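PDB 6KR5: cysteine synthase 3 from Entamoeba histolytica, which catalyses the pyridoxal-phosphate-dependent replacement of the acetate group of O-acetyl-L-serine by sulfide, the step that yields L-cysteine. Local coordinates for residues 148-151 with 152-155; 138-141 with 142-146; 67-71 with 72-76; 244-248 with 249-253. All blocks are in the same frame, centred on the assembly; numbering follows the deposited sequence.

Interaction 1 (148-151 with 152-155)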
loop_
_atom_site.group_PDB
_atom_site.type_symbol
_atom_site.label_atom_id
_atom_site.label_comp_id
_atom_site.label_asym_id
_atom_site.label_seq_id
_atom_site.Cartn_x
_atom_site.Cartn_y
_atom_site.Cartn_z
ATOM N N LYS B 148 -16.110 -27.940 -15.142
ATOM C CA LYS B 148 -16.965 -28.975 -15.718
ATOM C C LYS B 148 -17.925 -29.549 -14.684
ATOM O O LYS B 148 -19.033 -29.970 -15.037
ATOM C CB LYS B 148 -16.110 -30.087 -16.327
ATOM N N GLN B 149 -17.522 -29.576 -13.411
ATOM C CA GLN B 149 -18.380 -30.056 -12.336
ATOM C C GLN B 149 -19.392 -29.015 -11.873
ATOM O O GLN B 149 -20.321 -29.366 -11.139
ATOM C CB GLN B 149 -17.530 -30.506 -11.139
ATOM C CG GLN B 149 -16.645 -31.725 -11.406
ATOM C CD GLN B 149 -15.593 -31.948 -10.324
ATOM O OE1 GLN B 149 -15.027 -30.996 -9.777
ATOM N NE2 GLN B 149 -15.324 -33.213 -10.015
ATOM N N HIS B 150 -19.235 -27.752 -12.271
ATOM C CA HIS B 150 -20.124 -26.670 -11.842
ATOM C C HIS B 150 -20.325 -25.702 -12.997
ATOM O O HIS B 150 -19.899 -24.541 -12.949
ATOM C CB HIS B 150 -19.559 -25.967 -10.605
ATOM C CG HIS B 150 -19.409 -26.873 -9.421
ATOM N ND1 HIS B 150 -20.490 -27.365 -8.720
ATOM C CD2 HIS B 150 -18.308 -27.393 -8.827
ATOM C CE1 HIS B 150 -20.061 -28.141 -7.740
ATOM N NE2 HIS B 150 -18.741 -28.173 -7.783
ATOM N N PRO B 151 -20.992 -26.149 -14.062
ATOM C CA PRO B 151 -21.103 -25.304 -15.259
ATOM C C PRO B 151 -21.969 -24.069 -15.066
ATOM O O PRO B 151 -21.704 -23.043 -15.702
ATOM C CB PRO B 151 -21.700 -26.259 -16.302
ATOM C CG PRO B 151 -22.464 -27.255 -15.498
ATOM C CD PRO B 151 -21.724 -27.421 -14.202
ATOM N N ASN B 152 -22.987 -24.127 -14.205
ATOM C CA ASN B 152 -23.870 -22.988 -13.984
ATOM C C ASN B 152 -23.579 -22.241 -12.691
ATOM O O ASN B 152 -23.930 -21.060 -12.581
ATOM C CB ASN B 152 -25.330 -23.449 -13.969
ATOM C CG ASN B 152 -25.680 -24.288 -15.172
ATOM O OD1 ASN B 152 -25.413 -23.898 -16.308
ATOM N ND2 ASN B 152 -26.271 -25.452 -14.932
ATOM N N LYS B 153 -22.946 -22.889 -11.721
ATOM C CA LYS B 153 -22.710 -22.241 -10.439
ATOM C C LYS B 153 -21.523 -21.289 -10.484
ATOM O O LYS B 153 -21.522 -20.273 -9.777
ATOM C CB LYS B 153 -22.487 -23.300 -9.361
ATOM C CG LYS B 153 -22.265 -22.751 -7.968
ATOM C CD LYS B 153 -21.780 -23.859 -7.045
ATOM C CE LYS B 153 -22.135 -23.575 -5.602
ATOM N NZ LYS B 153 -22.106 -24.813 -4.773
ATOM N N TYR B 154 -20.518 -21.579 -11.298
ATOM C CA TYR B 154 -19.297 -20.783 -11.279
ATOM C C TYR B 154 -19.299 -19.741 -12.388
ATOM O O TYR B 154 -19.637 -20.031 -13.544
ATOM C CB TYR B 154 -18.059 -21.668 -11.417
ATOM C CG TYR B 154 -17.718 -22.486 -10.192
ATOM C CD1 TYR B 154 -18.294 -22.211 -8.961
ATOM C CD2 TYR B 154 -16.803 -23.531 -10.265
ATOM C CE1 TYR B 154 -17.978 -22.961 -7.839
ATOM C CE2 TYR B 154 -16.477 -24.280 -9.148
ATOM C CZ TYR B 154 -17.070 -23.992 -7.941
ATOM O OH TYR B 154 -16.753 -24.740 -6.833
ATOM N N PHE B 155 -18.893 -18.525 -12.026
ATOM C CA PHE B 155 -18.613 -17.480 -12.996
ATOM C C PHE B 155 -17.106 -17.389 -13.179
ATOM O O PHE B 155 -16.397 -17.063 -12.216
ATOM C CB PHE B 155 -19.172 -16.140 -12.536
ATOM C CG PHE B 155 -18.709 -14.982 -13.372
ATOM C CD1 PHE B 155 -19.324 -14.699 -14.583
ATOM C CD2 PHE B 155 -17.652 -14.188 -12.964
ATOM C CE1 PHE B 155 -18.894 -13.638 -15.362
ATOM C CE2 PHE B 155 -17.223 -13.129 -13.741
ATOM C CZ PHE B 155 -17.838 -12.859 -14.942
HETATM O O HOH W 1 -18.302 -22.508 -14.860
#

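Interaction 2 (138-141 with 142-146)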
loop_
_atom_site.group_PDB
_atom_site.type_symbol
_atom_site.label_atom_id
_atom_site.label_comp_id
_atom_site.label_asym_id
_atom_site.label_seq_id
_atom_site.Cartn_x
_atom_site.Cartn_y
_atom_site.Cartn_z
ATOM N N GLY B 138 -0.990 -28.539 -12.799
ATOM C CA GLY B 138 -1.930 -29.135 -11.865
ATOM C C GLY B 138 -3.051 -28.186 -11.485
ATOM O O GLY B 138 -4.193 -28.609 -11.282
ATOM N N ALA B 139 -2.745 -26.888 -11.389
ATOM C CA ALA B 139 -3.781 -25.914 -11.059
ATOM C C ALA B 139 -4.746 -25.726 -12.221
ATOM O O ALA B 139 -5.965 -25.689 -12.017
ATOM C CB ALA B 139 -3.147 -24.580 -10.661
ATOM N N ILE B 140 -4.224 -25.606 -13.447
ATOM C CA ILE B 140 -5.092 -25.524 -14.619
ATOM C C ILE B 140 -5.962 -26.768 -14.718
ATOM O O ILE B 140 -7.167 -26.684 -14.992
ATOM C CB ILE B 140 -4.259 -25.319 -15.901
ATOM C CG1 ILE B 140 -3.484 -23.999 -15.846
ATOM C CG2 ILE B 140 -5.157 -25.382 -17.132
ATOM C CD1 ILE B 140 -4.273 -22.787 -16.318
ATOM N N ALA B 141 -5.370 -27.943 -14.476
ATOM C CA ALA B 141 -6.140 -29.183 -14.537
ATOM C C ALA B 141 -7.256 -29.195 -13.499
ATOM O O ALA B 141 -8.391 -29.586 -13.798
ATOM C CB ALA B 141 -5.218 -30.387 -14.345
ATOM N N LYS B 142 -6.953 -28.770 -12.270
ATOM C CA LYS B 142 -7.975 -28.742 -11.228
ATOM C C LYS B 142 -9.049 -27.708 -11.541
ATOM O O LYS B 142 -10.232 -27.930 -11.262
ATOM C CB LYS B 142 -7.329 -28.456 -9.870
ATOM C CG LYS B 142 -8.320 -28.368 -8.723
ATOM C CD LYS B 142 -9.020 -29.699 -8.495
ATOM C CE LYS B 142 -9.970 -29.624 -7.313
ATOM N NZ LYS B 142 -10.788 -30.861 -7.167
ATOM N N TYR B 143 -8.650 -26.569 -12.113
ATOM C CA TYR B 143 -9.618 -25.539 -12.479
ATOM C C TYR B 143 -10.605 -26.062 -13.516
ATOM O O TYR B 143 -11.823 -25.910 -13.362
ATOM C CB TYR B 143 -8.886 -24.302 -13.000
ATOM C CG TYR B 143 -9.790 -23.257 -13.609
ATOM C CD1 TYR B 143 -10.151 -23.325 -14.951
ATOM C CD2 TYR B 143 -10.285 -22.203 -12.850
ATOM C CE1 TYR B 143 -10.977 -22.381 -15.517
ATOM C CE2 TYR B 143 -11.107 -21.242 -13.415
ATOM C CZ TYR B 143 -11.456 -21.345 -14.746
ATOM O OH TYR B 143 -12.278 -20.412 -15.328
ATOM N N GLU B 144 -10.089 -26.669 -14.591
ATOM C CA GLU B 144 -10.958 -27.167 -15.657
ATOM C C GLU B 144 -11.903 -28.238 -15.137
ATOM O O GLU B 144 -13.077 -28.281 -15.524
ATOM C CB GLU B 144 -10.118 -27.710 -16.814
ATOM C CG GLU B 144 -9.264 -26.676 -17.529
ATOM C CD GLU B 144 -10.085 -25.625 -18.258
ATOM O OE1 GLU B 144 -11.299 -25.842 -18.458
ATOM O OE2 GLU B 144 -9.514 -24.577 -18.634
ATOM N N GLU B 145 -11.408 -29.112 -14.259
ATOM C CA GLU B 145 -12.266 -30.113 -13.641
ATOM C C GLU B 145 -13.396 -29.458 -12.856
ATOM O O GLU B 145 -14.543 -29.915 -12.906
ATOM C CB GLU B 145 -11.432 -31.023 -12.739
ATOM C CG GLU B 145 -12.236 -31.915 -11.814
ATOM C CD GLU B 145 -11.388 -33.008 -11.190
ATOM O OE1 GLU B 145 -10.786 -33.798 -11.948
ATOM O OE2 GLU B 145 -11.326 -33.079 -9.945
ATOM N N LEU B 146 -13.093 -28.369 -12.145
ATOM C CA LEU B 146 -14.115 -27.693 -11.353
ATOM C C LEU B 146 -15.164 -27.033 -12.240
ATOM O O LEU B 146 -16.362 -27.100 -11.947
ATOM C CB LEU B 146 -13.463 -26.655 -10.443
ATOM C CG LEU B 146 -12.823 -27.186 -9.165
ATOM C CD1 LEU B 146 -12.072 -26.065 -8.457
ATOM C CD2 LEU B 146 -13.872 -27.784 -8.252
#

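Interaction 3 (67-71 with 72-76)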
loop_
_atom_site.group_PDB
_atom_site.type_symbol
_atom_site.label_atom_id
_atom_site.label_comp_id
_atom_site.label_asym_id
_atom_site.label_seq_id
_atom_site.Cartn_x
_atom_site.Cartn_y
_atom_site.Cartn_z
ATOM N N TYR B 67 -18.148 -6.331 -11.022
ATOM C CA TYR B 67 -19.195 -5.313 -11.098
ATOM C C TYR B 67 -19.983 -5.441 -12.389
ATOM O O TYR B 67 -21.220 -5.439 -12.382
ATOM C CB TYR B 67 -18.565 -3.929 -10.996
ATOM C CG TYR B 67 -19.527 -2.777 -10.830
ATOM C CD1 TYR B 67 -20.680 -2.908 -10.068
ATOM C CD2 TYR B 67 -19.254 -1.546 -11.400
ATOM C CE1 TYR B 67 -21.544 -1.843 -9.901
ATOM C CE2 TYR B 67 -20.111 -0.477 -11.244
ATOM C CZ TYR B 67 -21.255 -0.628 -10.495
ATOM O OH TYR B 67 -22.109 0.441 -10.334
ATOM N N GLN B 68 -19.281 -5.544 -13.516
ATOM C CA GLN B 68 -19.994 -5.619 -14.784
ATOM C C GLN B 68 -20.792 -6.909 -14.887
ATOM O O GLN B 68 -21.909 -6.916 -15.427
ATOM C CB GLN B 68 -19.021 -5.503 -15.952
ATOM C CG GLN B 68 -19.746 -5.241 -17.280
ATOM C CD GLN B 68 -20.417 -3.877 -17.304
ATOM O OE1 GLN B 68 -19.795 -2.866 -16.994
ATOM N NE2 GLN B 68 -21.695 -3.845 -17.665
ATOM N N ALA B 69 -20.245 -8.014 -14.368
ATOM C CA ALA B 69 -20.973 -9.280 -14.426
ATOM C C ALA B 69 -22.256 -9.205 -13.617
ATOM O O ALA B 69 -23.292 -9.739 -14.034
ATOM C CB ALA B 69 -20.099 -10.435 -13.939
ATOM N N ILE B 70 -22.219 -8.537 -12.461
ATOM C CA ILE B 70 -23.440 -8.362 -11.679
ATOM C C ILE B 70 -24.441 -7.509 -12.444
ATOM O O ILE B 70 -25.624 -7.856 -12.549
ATOM C CB ILE B 70 -23.123 -7.754 -10.303
ATOM C CG1 ILE B 70 -22.346 -8.763 -9.460
ATOM C CG2 ILE B 70 -24.407 -7.368 -9.603
ATOM C CD1 ILE B 70 -21.724 -8.180 -8.202
ATOM N N LYS B 71 -23.977 -6.393 -13.008
ATOM C CA LYS B 71 -24.876 -5.496 -13.730
ATOM C C LYS B 71 -25.507 -6.185 -14.934
ATOM O O LYS B 71 -26.683 -5.950 -15.245
ATOM C CB LYS B 71 -24.124 -4.237 -14.165
ATOM C CG LYS B 71 -23.762 -3.311 -13.006
ATOM C CD LYS B 71 -23.334 -1.928 -13.485
ATOM C CE LYS B 71 -22.017 -1.982 -14.240
ATOM N NZ LYS B 71 -21.464 -0.618 -14.472
ATOM N N ASP B 72 -24.743 -7.037 -15.624
ATOM C CA ASP B 72 -25.211 -7.743 -16.815
ATOM C C ASP B 72 -26.066 -8.958 -16.493
ATOM O O ASP B 72 -26.673 -9.530 -17.412
ATOM C CB ASP B 72 -24.025 -8.210 -17.661
ATOM C CG ASP B 72 -23.249 -7.068 -18.278
ATOM O OD1 ASP B 72 -23.654 -5.897 -18.127
ATOM O OD2 ASP B 72 -22.215 -7.358 -18.920
ATOM N N GLY B 73 -26.111 -9.385 -15.237
ATOM C CA GLY B 73 -26.795 -10.615 -14.900
ATOM C C GLY B 73 -25.995 -11.872 -15.139
ATOM O O GLY B 73 -26.534 -12.973 -14.986
ATOM N N ARG B 74 -24.716 -11.753 -15.504
ATOM C CA ARG B 74 -23.885 -12.935 -15.670
ATOM C C ARG B 74 -23.447 -13.521 -14.342
ATOM O O ARG B 74 -23.102 -14.709 -14.283
ATOM C CB ARG B 74 -22.664 -12.610 -16.527
ATOM C CG ARG B 74 -22.999 -12.521 -18.005
ATOM C CD ARG B 74 -21.783 -12.135 -18.833
ATOM N NE ARG B 74 -21.449 -10.725 -18.676
ATOM C CZ ARG B 74 -20.281 -10.280 -18.222
ATOM N NH1 ARG B 74 -19.321 -11.128 -17.887
ATOM N NH2 ARG B 74 -20.075 -8.983 -18.116
ATOM N N LEU B 75 -23.447 -12.708 -13.290
ATOM C CA LEU B 75 -23.229 -13.148 -11.921
ATOM C C LEU B 75 -24.495 -12.830 -11.143
ATOM O O LEU B 75 -24.932 -11.675 -11.119
ATOM C CB LEU B 75 -22.009 -12.440 -11.318
ATOM C CG LEU B 75 -21.484 -12.894 -9.959
ATOM C CD1 LEU B 75 -21.193 -14.384 -9.916
ATOM C CD2 LEU B 75 -20.233 -12.091 -9.596
ATOM N N LYS B 76 -25.105 -13.859 -10.554
ATOM C CA LYS B 76 -26.368 -13.760 -9.843
ATOM C C LYS B 76 -26.241 -14.420 -8.481
ATOM O O LYS B 76 -25.413 -15.317 -8.300
ATOM C CB LYS B 76 -27.504 -14.439 -10.633
ATOM C CG LYS B 76 -28.136 -13.543 -11.692
ATOM C CD LYS B 76 -28.949 -14.338 -12.709
ATOM C CE LYS B 76 -28.093 -15.362 -13.441
ATOM N NZ LYS B 76 -28.568 -15.573 -14.843
HETATM O O HOH W 2 -26.877 -10.038 -11.235
#

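Interaction 4 (244-248 with 249-253)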
loop_
_atom_site.group_PDB
_atom_site.type_symbol
_atom_site.label_atom_id
_atom_site.label_comp_id
_atom_site.label_asym_id
_atom_site.label_seq_id
_atom_site.Cartn_x
_atom_site.Cartn_y
_atom_site.Cartn_z
ATOM N N ASP B 244 -5.786 -13.283 -25.278
ATOM C CA ASP B 244 -6.950 -12.930 -26.088
ATOM C C ASP B 244 -7.201 -11.423 -26.094
ATOM O O ASP B 244 -7.754 -10.891 -27.061
ATOM C CB ASP B 244 -8.189 -13.672 -25.581
ATOM C CG ASP B 244 -8.224 -15.128 -26.008
ATOM O OD1 ASP B 244 -7.489 -15.505 -26.941
ATOM O OD2 ASP B 244 -9.004 -15.902 -25.410
ATOM N N ILE B 245 -6.801 -10.716 -25.031
ATOM C CA ILE B 245 -6.997 -9.271 -24.973
ATOM C C ILE B 245 -6.028 -8.538 -25.896
ATOM O O ILE B 245 -6.343 -7.457 -26.412
ATOM C CB ILE B 245 -6.851 -8.797 -23.511
ATOM C CG1 ILE B 245 -8.061 -9.236 -22.698
ATOM C CG2 ILE B 245 -6.650 -7.291 -23.434
ATOM C CD1 ILE B 245 -7.906 -9.031 -21.182
ATOM N N TYR B 246 -4.829 -9.083 -26.090
ATOM C CA TYR B 246 -3.805 -8.383 -26.856
ATOM C C TYR B 246 -4.280 -8.092 -28.277
ATOM O O TYR B 246 -4.807 -8.974 -28.964
ATOM C CB TYR B 246 -2.518 -9.205 -26.896
ATOM C CG TYR B 246 -1.333 -8.391 -27.356
ATOM C CD1 TYR B 246 -0.695 -7.516 -26.491
ATOM C CD2 TYR B 246 -0.869 -8.475 -28.664
ATOM C CE1 TYR B 246 0.388 -6.759 -26.902
ATOM C CE2 TYR B 246 0.208 -7.717 -29.085
ATOM C CZ TYR B 246 0.830 -6.865 -28.198
ATOM O OH TYR B 246 1.904 -6.102 -28.590
ATOM N N LYS B 247 -4.076 -6.850 -28.712
ATOM C CA LYS B 247 -4.385 -6.403 -30.073
ATOM C C LYS B 247 -3.130 -5.734 -30.615
ATOM O O LYS B 247 -2.841 -4.593 -30.251
ATOM C CB LYS B 247 -5.549 -5.423 -30.098
ATOM C CG LYS B 247 -6.897 -5.970 -29.779
ATOM C CD LYS B 247 -7.869 -4.803 -29.633
ATOM C CE LYS B 247 -9.207 -5.089 -30.276
ATOM N NZ LYS B 247 -10.099 -3.900 -30.190
ATOM N N LYS B 248 -2.408 -6.424 -31.504
ATOM C CA LYS B 248 -1.121 -5.914 -31.966
ATOM C C LYS B 248 -1.245 -4.545 -32.624
ATOM O O LYS B 248 -0.302 -3.744 -32.563
ATOM C CB LYS B 248 -0.482 -6.912 -32.934
ATOM C CG LYS B 248 -1.286 -7.131 -34.201
ATOM C CD LYS B 248 -0.541 -8.035 -35.167
ATOM C CE LYS B 248 -1.363 -8.285 -36.424
ATOM N NZ LYS B 248 -2.726 -8.795 -36.108
ATOM N N GLU B 249 -2.393 -4.251 -33.244
ATOM C CA GLU B 249 -2.542 -2.982 -33.946
ATOM C C GLU B 249 -2.586 -1.782 -33.003
ATOM O O GLU B 249 -2.371 -0.657 -33.459
ATOM C CB GLU B 249 -3.793 -3.010 -34.821
ATOM C CG GLU B 249 -5.096 -3.074 -34.058
ATOM C CD GLU B 249 -5.594 -4.496 -33.831
ATOM O OE1 GLU B 249 -4.839 -5.461 -34.096
ATOM O OE2 GLU B 249 -6.753 -4.648 -33.383
ATOM N N VAL B 250 -2.843 -1.991 -31.706
ATOM C CA VAL B 250 -2.825 -0.898 -30.731
ATOM C C VAL B 250 -1.409 -0.556 -30.295
ATOM O O VAL B 250 -1.151 0.567 -29.824
ATOM C CB VAL B 250 -3.685 -1.284 -29.511
ATOM C CG1 VAL B 250 -3.708 -0.188 -28.431
ATOM C CG2 VAL B 250 -5.095 -1.602 -29.949
ATOM N N VAL B 251 -0.483 -1.497 -30.435
ATOM C CA VAL B 251 0.858 -1.376 -29.872
ATOM C C VAL B 251 1.821 -0.896 -30.948
ATOM O O VAL B 251 1.866 -1.458 -32.050
ATOM C CB VAL B 251 1.320 -2.718 -29.283
ATOM C CG1 VAL B 251 2.757 -2.633 -28.795
ATOM C CG2 VAL B 251 0.371 -3.155 -28.167
ATOM N N ASP B 252 2.611 0.123 -30.623
ATOM C CA ASP B 252 3.552 0.700 -31.572
ATOM C C ASP B 252 4.964 0.153 -31.448
ATOM O O ASP B 252 5.722 0.201 -32.427
ATOM C CB ASP B 252 3.591 2.216 -31.392
ATOM C CG ASP B 252 2.264 2.841 -31.674
ATOM O OD1 ASP B 252 1.784 2.670 -32.814
ATOM O OD2 ASP B 252 1.677 3.451 -30.754
ATOM N N GLU B 253 5.335 -0.367 -30.285
ATOM C CA GLU B 253 6.685 -0.860 -30.052
ATOM C C GLU B 253 6.624 -1.884 -28.931
ATOM O O GLU B 253 5.898 -1.688 -27.951
ATOM C CB GLU B 253 7.640 0.283 -29.679
ATOM C CG GLU B 253 9.041 -0.161 -29.268
ATOM C CD GLU B 253 9.858 0.964 -28.654
ATOM O OE1 GLU B 253 9.262 2.003 -28.289
ATOM O OE2 GLU B 253 11.092 0.808 -28.531
#

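Interaction 1 (148-151 with 152-155)
His150 and Tyr154 meet where the chain leaves helix 135-149 and turns into strand 154-156. The tight part is the packing of these two side chains. The backbone puts His150 CB over one face of the Tyr154 ring in a CH-pi contact, 3.8 Å from the ring centroid and offset toward the rim. The imidazole follows on an oblique course, its plane at 49° to the phenol ring. With CG beside the backbone N (chi1 -61°), the imidazole is turned so that its CD2 edge comes to the tyrosine. His150 CD2 comes closest, 3.6 Å from Tyr154 CE2. Lys153 runs alongside the imidazole, with Lys153 CD 4.1 Å from His150 ND1.

The backbone side is looser. Tyr154 N gives a weak hydrogen bond of 3.4 Å to His150 O. A water donates to both His150 O and Tyr154 O and so bridges the mouth of the turn. Pro151 and Asn152 form the exposed bend.

The turn joins a surface helix to an edge strand of the four-stranded parallel sheet. Tyr154 rests on Glu80 and Ile82 of strand 80-84, while Phe155 packs against helix 58-72 through Ile65 and Ala69.

Interaction 2 (138-141 with 142-146)
Gly138 O accepts the first of four i to i+4 backbone bonds, from Lys142 N at 2.9 Å. This is regular alpha-helix, and each residue from Gly138 to Ala141 supplies one carbonyl to it. Gly138 O is also touched by Lys142 CB at 3.4 Å. The Lys142 chain leaves with CG opposite its backbone N (chi1 178°) and bends at the next bond. Lys142 NZ reaches Glu145 OE2 at 3.6 Å, a salt bridge of i to i+3 spacing.

Ala139 is buried. Ala139 O takes the N-H of Tyr143, with Tyr143 N at 2.8 Å, and the alanine methyl group points away from the following turn.

Ile140 O is bonded by Glu144 N at 2.9 Å, the straightest of the four bonds, with 169° at the hydrogen. Glu144 CG lies 3.3 Å from Ile140 O, because the glutamate turns CG beside its own backbone N (chi1 -64°). Ile140 O also lies at the edge of the Tyr143 ring, near its plane. Between the side chains, Ile140 CG2 and Glu144 CG make a light contact.

Ala141 O closes the series with Glu145 N at 3.1 Å. Glu144 and Glu145 are both on the exposed side.

The other side of helix 135-149 lies on the four-stranded parallel sheet. Ala139, Lys142, Tyr143 and Leu146 touch strand 104-109. Tyr143 and Leu146 also reach strands 80-84 and 154-156, and Lys142 and Leu146 meet Val128 of strand 126-130.

Interaction 3 (67-71 with 72-76)
A Schellman motif ends helix 58-72, with Gly73 as the residue of positive phi (82°). Two bonds back into the last turn define it: Gly73 N to Ile70 O, from above the carbonyl plane, and Arg74 N to Ala69 O, weak at 2.9 Å. Ala69 O also receives Leu75 N at 3.1 Å, and Asp72 N bonds Gln68 O. A water donates to both Ile70 O and Leu75 O.

Side chains reinforce the turn. Gln68 bends at its second torsion (chi2 67°) and brings Gln68 NE2 to Asp72 OD1 at 2.9 Å. The oxygen lies in the amide plane; the donor meets it on the syn side, but tilted 34° out of the carboxylate plane. Arg74 NH2 reaches Asp72 OD2 at 2.8 Å from above that plane, in a nearly straight hydrogen bond that is part of a salt bridge. Ala69 CA lies over one face of the guanidinium, and Gln68 CG lies at its edge. On the apolar side, Leu75 CB packs on Ala69 CB at 3.8 Å, and Leu75 CD2 meets Ile70 CG1 at 3.9 Å.

Phe155 of strand 154-156 touches Ala69, Arg74 and Leu75. Arg74 NH2 has a second acidic partner, Asp164. Asp72 thus has each oxygen held by a different residue, which limits its rotation. The arginine charge is shared between two carboxylates, and this probably favours the ionised form of both acids.

Interaction 4 (244-248 with 249-253)
Glu249 and Lys248 have the most surface buried here, followed by Lys247. They lie in two overlapping beta turns of the loop that leads into strand 253-257. Two successive i to i+3 backbone bonds close these turns. Val250 N binds Lys247 O at 3.0 Å, and Val251 N binds Lys248 O at 3.1 Å. Both donors stand above the carbonyl planes.

Glu249 folds back over the start of the first turn. Its CG is placed between the backbone N and the carbonyl carbon (chi1 67°), and the chain bends again at the next bond. Glu249 thereby crosses Lys247 obliquely, and Glu249 OE2 passes beside the lysine methylenes, nearest Lys247 CB at 3.6 Å. The contact is with the aliphatic part of the lysine. Lys247 NZ instead forms a salt bridge with Glu202 of helix 195-207.

Lys248 crosses Glu249 at about a right angle. Lys248 NZ stays 4.4 Å from Glu249 OE1, beyond a salt bridge, so any attraction is likely to be modest on this exposed side.

The inner side is apolar. Val250 CG2 touches Lys247 CB at 3.9 Å, and Val250 and Val251 both rest on Ile198 of helix 195-207. The Tyr246 side chain is about 8 Å from the bound pyridoxal-5'-phosphate, so the turns begin close to the cofactor site. Beyond them, Asp252 and Glu253 pair with Val213 of strand 212-218. Tyr246 ends across Val251, where Tyr246 OH is 3.3 Å from Val251 CG2.

In the fold
Interactions 1, 2 and 3 belong to one neighbourhood, round the four-stranded parallel sheet. Interactions 1 and 2 share helix 135-149: interaction 2 is its middle and interaction 1 its exit, and Tyr154 CD2 packs on Leu146 O. Interaction 3 meets interaction 1 through Phe155. Interaction 4 stands apart, about 27 to 32 Å from the others between centres, beside the six-stranded mixed sheet. Interaction 3 is partly buried, and the other three are surface contacts. Their chemistry differs accordingly: ring packing in 1, regular helix bonds in 2, a charge network in 3, and in 4 a folded-back carboxylate on a lysine chain, with valines on the inner side.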